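Local coordinates for effector protein MavE (Legionella pneumophila subsp. pneumophila, PDB 6PIR) that acts as a virulence effector needed for endoplasmic reticulum-mediated remodelling of the Legionella-containing vacuole, for lysosomal evasion and for growth inside host cells, at residues A[8-13]-A[71-76]; A[13-18]-A[124-129]. One frame throughout, in Å; residues are numbered along the deposited sequence. Where two conformers were deposited one is given.

Both contacts use helix 5-21, and their centres lie 9 Å apart. Asn-13 lies in both but touches across contact 1 alone. Contact 1 joins that helix to helix 59-77, contact 2 to helix 115-134. Contact 1 is the more buried: three of its four touching residues are buried, and an aromatic ring and a valine do most of the work. Contact 2 is only partly buried. One leucine packs inward there, while an arginine on the outer side reaches across to helix 5-21 with its methylenes. Neither contact has a hydrogen bond between its segments. The two meet on helix 5-21, where Val-76 of contact 1 touches Ser-14 and Phe-17 of contact 2.

Contact 1: A[8-13]-A[71-76]; sequences RNFLIN and EAIALV
Val-76 reaches helix 5-21 with both of its methyls, and each finds a different residue. Its CB points toward segment 8-13, and the branches part from there. CG1, anti to the backbone N (chi1 172°), runs to the ring of Phe-10. It lies 3.5 Å from CE1 of Phe-10 and equally near CD1 of that ring, so it sits against one side bond of the phenyl group. The approach is oblique, neither square over the face nor in the ring plane. CG2 takes the other direction, to Asn-13. It is 3.6 Å from CB of Asn-13 and as close to the carbonyl carbon of that residue, so it rests on the backbone as well as on the side chain.

The contact is helix-helix packing within the all-helical part of MavE seen here, the region that precedes the C-terminal transmembrane helix. The segment axes come within 10.0 Å at 122° between their N-to-C directions, so the two segments cross steeply. Phe-10 bridges this gap from one flank: with CG anti to its backbone N (chi1 -170°), the ring extends toward helix 59-77. Its far end meets Ile-73, whose CG2 stands at the ring edge, 4.3 Å from CZ of Phe-10. Helix 85-106 adds to this packing, with Ala-94 touching Phe-10 and Leu-98 touching Ile-73.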
ATOM      1  N   ARG A   8     -12.076  -0.429   4.071  1.00 42.10           N
ATOM      2  CA  ARG A   8     -12.199  -0.456   2.612  1.00 42.71           C
ATOM      3  C   ARG A   8     -11.779   0.875   1.974  1.00 42.32           C
ATOM      4  O   ARG A   8     -11.108   0.890   0.933  1.00 36.73           O
ATOM      5  CB  ARG A   8     -13.616  -0.871   2.215  1.00 43.89           C
ATOM      6  CG  ARG A   8     -13.739  -2.387   2.221  1.00 38.58           C
ATOM      7  CD  ARG A   8     -15.098  -2.887   1.843  1.00 39.85           C
ATOM      8  NE  ARG A   8     -16.033  -2.716   2.937  1.00 44.01           N
ATOM      9  CZ  ARG A   8     -17.115  -1.960   2.858  1.00 49.44           C
ATOM     10  NH1 ARG A   8     -17.370  -1.331   1.712  1.00 46.57           N
ATOM     11  NH2 ARG A   8     -17.946  -1.872   3.904  1.00 44.86           N
ATOM     12  N   ASN A   9     -12.178   2.000   2.569  1.00 39.32           N
ATOM     13  CA  ASN A   9     -11.758   3.296   2.046  1.00 42.13           C
ATOM     14  C   ASN A   9     -10.258   3.495   2.203  1.00 38.25           C
ATOM     15  O   ASN A   9      -9.600   4.035   1.300  1.00 36.70           O
ATOM     16  CB  ASN A   9     -12.516   4.422   2.742  1.00 49.29           C
ATOM     17  CG  ASN A   9     -13.330   5.243   1.776  1.00 53.39           C
ATOM     18  OD1 ASN A   9     -12.855   6.247   1.242  1.00 57.79           O
ATOM     19  ND2 ASN A   9     -14.562   4.831   1.552  1.00 54.19           N
ATOM     20  N   PHE A  10      -9.713   3.087   3.358  1.00 38.79           N
ATOM     21  CA  PHE A  10      -8.279   3.169   3.578  1.00 37.83           C
ATOM     22  C   PHE A  10      -7.522   2.379   2.512  1.00 37.30           C
ATOM     23  O   PHE A  10      -6.496   2.833   1.986  1.00 34.57           O
ATOM     24  CB  PHE A  10      -7.950   2.626   4.957  1.00 37.63           C
ATOM     25  CG  PHE A  10      -6.540   2.879   5.379  1.00 37.95           C
ATOM     26  CD1 PHE A  10      -6.225   4.009   6.128  1.00 36.40           C
ATOM     27  CD2 PHE A  10      -5.532   1.991   5.054  1.00 38.94           C
ATOM     28  CE1 PHE A  10      -4.906   4.259   6.531  1.00 36.56           C
ATOM     29  CE2 PHE A  10      -4.225   2.231   5.446  1.00 38.00           C
ATOM     30  CZ  PHE A  10      -3.912   3.368   6.191  1.00 36.59           C
ATOM     31  N   LEU A  11      -8.010   1.189   2.193  1.00 33.78           N
ATOM     32  CA  LEU A  11      -7.392   0.378   1.158  1.00 31.77           C
ATOM     33  C   LEU A  11      -7.460   1.083  -0.183  1.00 31.69           C
ATOM     34  O   LEU A  11      -6.484   1.094  -0.928  1.00 33.02           O
ATOM     35  CB  LEU A  11      -8.105  -0.983   1.079  1.00 32.07           C
ATOM     36  CG  LEU A  11      -7.914  -1.937   2.251  1.00 36.63           C
ATOM     37  CD1 LEU A  11      -8.928  -3.080   2.111  1.00 33.93           C
ATOM     38  CD2 LEU A  11      -6.482  -2.473   2.342  1.00 37.26           C
ATOM     39  N   ILE A  12      -8.631   1.615  -0.546  1.00 32.86           N
ATOM     40  CA  ILE A  12      -8.762   2.261  -1.855  1.00 31.88           C
ATOM     41  C   ILE A  12      -7.771   3.426  -1.991  1.00 31.33           C
ATOM     42  O   ILE A  12      -7.091   3.596  -3.021  1.00 29.23           O
ATOM     43  CB  ILE A  12     -10.204   2.736  -2.057  1.00 34.68           C
ATOM     44  CG1 ILE A  12     -11.116   1.529  -2.299  1.00 33.84           C
ATOM     45  CG2 ILE A  12     -10.284   3.730  -3.188  1.00 36.19           C
ATOM     46  CD1 ILE A  12     -12.525   1.884  -2.167  1.00 37.26           C
ATOM     47  N   ASN A  13      -7.672   4.254  -0.954  1.00 35.96           N
ATOM     48  CA  ASN A  13      -6.762   5.408  -1.049  1.00 32.49           C
ATOM     49  C   ASN A  13      -5.305   4.988  -1.019  1.00 30.22           C
ATOM     50  O   ASN A  13      -4.437   5.613  -1.674  1.00 30.75           O
ATOM     51  CB  ASN A  13      -7.056   6.368   0.087  1.00 33.02           C
ATOM     52  CG  ASN A  13      -8.361   7.063  -0.086  1.00 35.91           C
ATOM     53  OD1 ASN A  13      -8.781   7.324  -1.210  1.00 37.53           O
ATOM     54  ND2 ASN A  13      -9.005   7.394   1.019  1.00 35.75           N
ATOM     55  N   GLU A  71       5.019   4.673   2.162  1.00 26.20           N
ATOM     56  CA  GLU A  71       4.685   6.037   1.769  1.00 27.88           C
ATOM     57  C   GLU A  71       3.192   6.189   1.583  1.00 25.45           C
ATOM     58  O   GLU A  71       2.624   7.221   1.949  1.00 27.25           O
ATOM     59  CB  GLU A  71       5.420   6.415   0.486  1.00 29.08           C
ATOM     60  CG  GLU A  71       6.926   6.633   0.720  1.00 27.97           C
ATOM     61  CD  GLU A  71       7.790   6.278  -0.483  1.00 25.40           C
ATOM     62  OE1 GLU A  71       7.297   6.201  -1.623  1.00 23.03           O
ATOM     63  OE2 GLU A  71       8.994   6.077  -0.294  1.00 26.07           O
ATOM     64  N   ALA A  72       2.555   5.178   0.998  1.00 25.19           N
ATOM     65  CA  ALA A  72       1.117   5.204   0.810  1.00 25.65           C
ATOM     66  C   ALA A  72       0.400   5.272   2.149  1.00 27.01           C
ATOM     67  O   ALA A  72      -0.507   6.089   2.331  1.00 27.64           O
ATOM     68  CB  ALA A  72       0.670   3.961   0.028  1.00 26.59           C
ATOM     69  N   ILE A  73       0.818   4.446   3.110  1.00 27.59           N
ATOM     70  CA  ILE A  73       0.198   4.464   4.441  1.00 32.98           C
ATOM     71  C   ILE A  73       0.377   5.832   5.098  1.00 32.44           C
ATOM     72  O   ILE A  73      -0.562   6.385   5.682  1.00 32.67           O
ATOM     73  CB  ILE A  73       0.773   3.338   5.317  1.00 34.49           C
ATOM     74  CG1 ILE A  73       0.401   1.976   4.758  1.00 31.78           C
ATOM     75  CG2 ILE A  73       0.332   3.480   6.769  1.00 37.39           C
ATOM     76  CD1 ILE A  73       1.178   0.855   5.365  1.00 32.85           C
ATOM     77  N   ALA A  74       1.597   6.383   5.032  1.00 29.02           N
ATOM     78  CA  ALA A  74       1.866   7.712   5.567  1.00 32.28           C
ATOM     79  C   ALA A  74       0.931   8.750   4.963  1.00 29.46           C
ATOM     80  O   ALA A  74       0.335   9.559   5.689  1.00 30.53           O
ATOM     81  CB  ALA A  74       3.330   8.083   5.276  1.00 28.70           C
ATOM     82  N   LEU A  75       0.799   8.744   3.624  1.00 28.32           N
ATOM     83  CA  LEU A  75       0.013   9.762   2.940  1.00 28.22           C
ATOM     84  C   LEU A  75      -1.475   9.637   3.262  1.00 29.24           C
ATOM     85  O   LEU A  75      -2.155  10.640   3.531  1.00 30.20           O
ATOM     86  CB  LEU A  75       0.240   9.666   1.434  1.00 27.29           C
ATOM     87  CG  LEU A  75       1.644  10.110   0.942  1.00 28.39           C
ATOM     88  CD1 LEU A  75       1.852   9.663  -0.480  1.00 26.99           C
ATOM     89  CD2 LEU A  75       1.784  11.611   1.056  1.00 30.29           C
ATOM     90  N   VAL A  76      -1.995   8.416   3.267  1.00 29.40           N
ATOM     91  CA  VAL A  76      -3.394   8.253   3.651  1.00 30.55           C
ATOM     92  C   VAL A  76      -3.593   8.613   5.114  1.00 32.06           C
ATOM     93  O   VAL A  76      -4.524   9.346   5.460  1.00 43.58           O
ATOM     94  CB  VAL A  76      -3.876   6.818   3.351  1.00 30.49           C
ATOM     95  CG1 VAL A  76      -5.279   6.593   3.932  1.00 31.95           C
ATOM     96  CG2 VAL A  76      -3.883   6.572   1.833  1.00 29.21           C
TER

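Contact 2: A[13-18]-A[124-129]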
ATOM      1  N   ASN A  13      -7.672   4.254  -0.954  1.00 35.96           N
ATOM      2  CA  ASN A  13      -6.762   5.408  -1.049  1.00 32.49           C
ATOM      3  C   ASN A  13      -5.305   4.988  -1.019  1.00 30.22           C
ATOM      4  O   ASN A  13      -4.437   5.613  -1.674  1.00 30.75           O
ATOM      5  CB  ASN A  13      -7.056   6.368   0.087  1.00 33.02           C
ATOM      6  CG  ASN A  13      -8.361   7.063  -0.086  1.00 35.91           C
ATOM      7  OD1 ASN A  13      -8.781   7.324  -1.210  1.00 37.53           O
ATOM      8  ND2 ASN A  13      -9.005   7.394   1.019  1.00 35.75           N
ATOM      9  N   SER A  14      -5.007   3.954  -0.233  1.00 29.63           N
ATOM     10  CA  SER A  14      -3.652   3.425  -0.167  1.00 27.50           C
ATOM     11  C   SER A  14      -3.226   2.837  -1.507  1.00 28.59           C
ATOM     12  O   SER A  14      -2.098   3.060  -1.963  1.00 27.11           O
ATOM     13  CB  SER A  14      -3.604   2.386   0.948  1.00 28.33           C
ATOM     14  OG  SER A  14      -3.846   3.019   2.186  1.00 30.77           O
ATOM     15  N   LEU A  15      -4.123   2.079  -2.144  1.00 27.37           N
ATOM     16  CA  LEU A  15      -3.853   1.537  -3.457  1.00 28.90           C
ATOM     17  C   LEU A  15      -3.675   2.630  -4.489  1.00 28.52           C
ATOM     18  O   LEU A  15      -2.790   2.525  -5.340  1.00 24.79           O
ATOM     19  CB  LEU A  15      -4.973   0.583  -3.867  1.00 26.20           C
ATOM     20  CG  LEU A  15      -5.048  -0.633  -2.972  1.00 28.63           C
ATOM     21  CD1 LEU A  15      -6.173  -1.534  -3.504  1.00 30.30           C
ATOM     22  CD2 LEU A  15      -3.729  -1.354  -2.873  1.00 29.97           C
ATOM     23  N   MET A  16      -4.470   3.699  -4.412  0.64 30.00           N
ATOM     24  CA  MET A  16      -4.254   4.812  -5.331  0.64 28.28           C
ATOM     25  C   MET A  16      -2.841   5.382  -5.192  0.64 27.80           C
ATOM     26  O   MET A  16      -2.142   5.595  -6.194  0.64 26.46           O
ATOM     27  CB  MET A  16      -5.313   5.884  -5.104  0.64 28.63           C
ATOM     28  CG  MET A  16      -4.813   7.307  -5.351  0.64 26.89           C
ATOM     29  SD  MET A  16      -5.916   8.375  -4.475  0.64 26.96           S
ATOM     30  CE  MET A  16      -5.053   8.506  -2.936  0.64 29.30           C
ATOM     31  N   PHE A  17      -2.390   5.631  -3.954  1.00 27.56           N
ATOM     32  CA  PHE A  17      -1.037   6.154  -3.788  1.00 24.76           C
ATOM     33  C   PHE A  17       0.019   5.136  -4.204  1.00 22.94           C
ATOM     34  O   PHE A  17       1.045   5.516  -4.773  1.00 23.89           O
ATOM     35  CB  PHE A  17      -0.773   6.584  -2.365  1.00 25.54           C
ATOM     36  CG  PHE A  17      -1.325   7.927  -2.026  1.00 29.58           C
ATOM     37  CD1 PHE A  17      -0.945   9.057  -2.758  1.00 26.50           C
ATOM     38  CD2 PHE A  17      -2.230   8.064  -1.006  1.00 28.69           C
ATOM     39  CE1 PHE A  17      -1.456  10.298  -2.441  1.00 30.55           C
ATOM     40  CE2 PHE A  17      -2.712   9.325  -0.664  1.00 30.08           C
ATOM     41  CZ  PHE A  17      -2.319  10.438  -1.406  1.00 31.28           C
ATOM     42  N   LEU A  18      -0.193   3.849  -3.887  1.00 23.21           N
ATOM     43  CA  LEU A  18       0.719   2.798  -4.327  1.00 22.58           C
ATOM     44  C   LEU A  18       0.887   2.826  -5.839  1.00 22.45           C
ATOM     45  O   LEU A  18       2.008   2.787  -6.365  1.00 22.02           O
ATOM     46  CB  LEU A  18       0.195   1.420  -3.882  1.00 23.13           C
ATOM     47  CG  LEU A  18       1.032   0.215  -4.355  1.00 22.59           C
ATOM     48  CD1 LEU A  18       2.470   0.204  -3.829  1.00 24.98           C
ATOM     49  CD2 LEU A  18       0.292  -1.130  -3.984  1.00 23.27           C
ATOM     50  N   SER A 124      -4.612  -1.830  -9.294  0.65 30.18           N
ATOM     51  CA  SER A 124      -5.689  -1.152 -10.013  0.65 31.34           C
ATOM     52  C   SER A 124      -6.956  -1.997 -10.041  0.65 32.97           C
ATOM     53  O   SER A 124      -8.058  -1.469  -9.845  0.65 32.91           O
ATOM     54  CB  SER A 124      -5.256  -0.814 -11.434  0.65 31.90           C
ATOM     55  OG  SER A 124      -5.010  -2.000 -12.170  0.65 31.88           O
ATOM     56  N   GLN A 125      -6.822  -3.311 -10.286  1.00 32.84           N
ATOM     57  CA  GLN A 125      -8.003  -4.193 -10.329  1.00 34.12           C
ATOM     58  C   GLN A 125      -8.676  -4.295  -8.964  1.00 32.15           C
ATOM     59  O   GLN A 125      -9.908  -4.183  -8.851  1.00 33.66           O
ATOM     60  CB  GLN A 125      -7.605  -5.584 -10.829  1.00 38.74           C
ATOM     61  CG  GLN A 125      -7.363  -5.647 -12.338  1.00 46.25           C
ATOM     62  CD  GLN A 125      -8.665  -5.650 -13.117  1.00 58.58           C
ATOM     63  OE1 GLN A 125      -9.374  -6.660 -13.148  1.00 62.56           O
ATOM     64  NE2 GLN A 125      -8.997  -4.516 -13.736  1.00 62.26           N
ATOM     65  N   ILE A 126      -7.879  -4.508  -7.910  1.00 29.00           N
ATOM     66  CA  ILE A 126      -8.425  -4.616  -6.554  1.00 30.68           C
ATOM     67  C   ILE A 126      -9.156  -3.329  -6.161  1.00 32.00           C
ATOM     68  O   ILE A 126     -10.258  -3.362  -5.584  1.00 31.10           O
ATOM     69  CB  ILE A 126      -7.290  -4.961  -5.574  1.00 28.51           C
ATOM     70  CG1 ILE A 126      -6.723  -6.361  -5.844  1.00 30.26           C
ATOM     71  CG2 ILE A 126      -7.689  -4.736  -4.096  1.00 29.65           C
ATOM     72  CD1 ILE A 126      -5.408  -6.620  -5.083  1.00 32.80           C
ATOM     73  N   ARG A 127      -8.545  -2.171  -6.467  1.00 28.95           N
ATOM     74  CA  ARG A 127      -9.147  -0.884  -6.136  0.51 30.51           C
ATOM     75  C   ARG A 127     -10.427  -0.657  -6.932  1.00 33.15           C
ATOM     76  O   ARG A 127     -11.431  -0.187  -6.380  1.00 34.23           O
ATOM     77  CB  ARG A 127      -8.129   0.244  -6.380  0.51 30.92           C
ATOM     78  CG  ARG A 127      -8.702   1.657  -6.283  0.51 32.43           C
ATOM     79  CD  ARG A 127      -7.596   2.714  -6.398  0.51 33.12           C
ATOM     80  NE  ARG A 127      -6.873   2.606  -7.657  0.51 29.68           N
ATOM     81  CZ  ARG A 127      -7.310   3.084  -8.821  0.51 31.94           C
ATOM     82  NH1 ARG A 127      -8.474   3.709  -8.892  0.51 34.38           N
ATOM     83  NH2 ARG A 127      -6.586   2.939  -9.921  0.51 24.53           N
ATOM     84  N   LYS A 128     -10.427  -1.006  -8.224  1.00 33.43           N
ATOM     85  CA  LYS A 128     -11.644  -0.851  -9.007  1.00 35.26           C
ATOM     86  C   LYS A 128     -12.789  -1.691  -8.437  1.00 35.29           C
ATOM     87  O   LYS A 128     -13.933  -1.231  -8.394  1.00 37.43           O
ATOM     88  CB  LYS A 128     -11.383  -1.221 -10.468  1.00 34.86           C
ATOM     89  CG  LYS A 128     -10.482  -0.214 -11.232  1.00 39.38           C
ATOM     90  N   GLU A 129     -12.495  -2.922  -7.992  1.00 33.05           N
ATOM     91  CA  GLU A 129     -13.529  -3.797  -7.441  1.00 37.62           C
ATOM     92  C   GLU A 129     -14.105  -3.215  -6.159  1.00 38.28           C
ATOM     93  O   GLU A 129     -15.336  -3.168  -5.976  1.00 44.14           O
ATOM     94  CB  GLU A 129     -12.955  -5.193  -7.200  1.00 35.15           C
ATOM     95  CG  GLU A 129     -12.606  -5.941  -8.478  1.00 34.79           C
ATOM     96  CD  GLU A 129     -11.539  -6.957  -8.234  1.00 36.29           C
ATOM     97  OE1 GLU A 129     -11.243  -7.218  -7.057  1.00 37.92           O
ATOM     98  OE2 GLU A 129     -10.935  -7.439  -9.205  1.00 39.92           O
TER
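Leu-15 and Arg-127 face each other where helix 5-21 packs against helix 115-134. This is an antiparallel helix pair in the helical bundle of MavE, with 150° between the N-to-C directions of the two segments. Their axes approach to 9.4 Å. The CA atoms of Leu-15 and Arg-127 are the nearest across the contact, 6.4 Å apart.

The tight part is apolar and centres on Leu-15, which is buried. CB of Leu-15 points toward segment 124-129, and one methyl does most of the touching. Its CD1 is 3.6 Å from CG2 of Ile-126, with the two side chains crossing at about a right angle. The same CD1 also rests on the backbone of the next residue, 3.8 Å from N of Arg-127. CB of Leu-15 lies 4.0 Å from CB of Arg-127, which brings the roots of these two side chains together. Leu-106 of helix 85-106 touches both Leu-15 and Ile-126 and extends the apolar packing.

The outer side, between the partly exposed Met-16 and Arg-127, is somewhat looser: its closest approach is longer than that of the two methyls. Arg-127 is modelled in two conformers; in the one described, CG is anti to N (chi1 171°) and the extended chain bends at chi3 (59°). The bend carries NE past CA of Met-16 and turns the guanidinium toward Glu-19, further along helix 5-21. There NH2 makes a salt bridge to OE1 of Glu-19. Met-16, also modelled twice, adds its root, with CB 4.1 Å from CD of Arg-127. The rest of the Met-16 chain turns off from Arg-127. That same CD comes nearest the Met-16 backbone, 3.8 Å from N of Met-16.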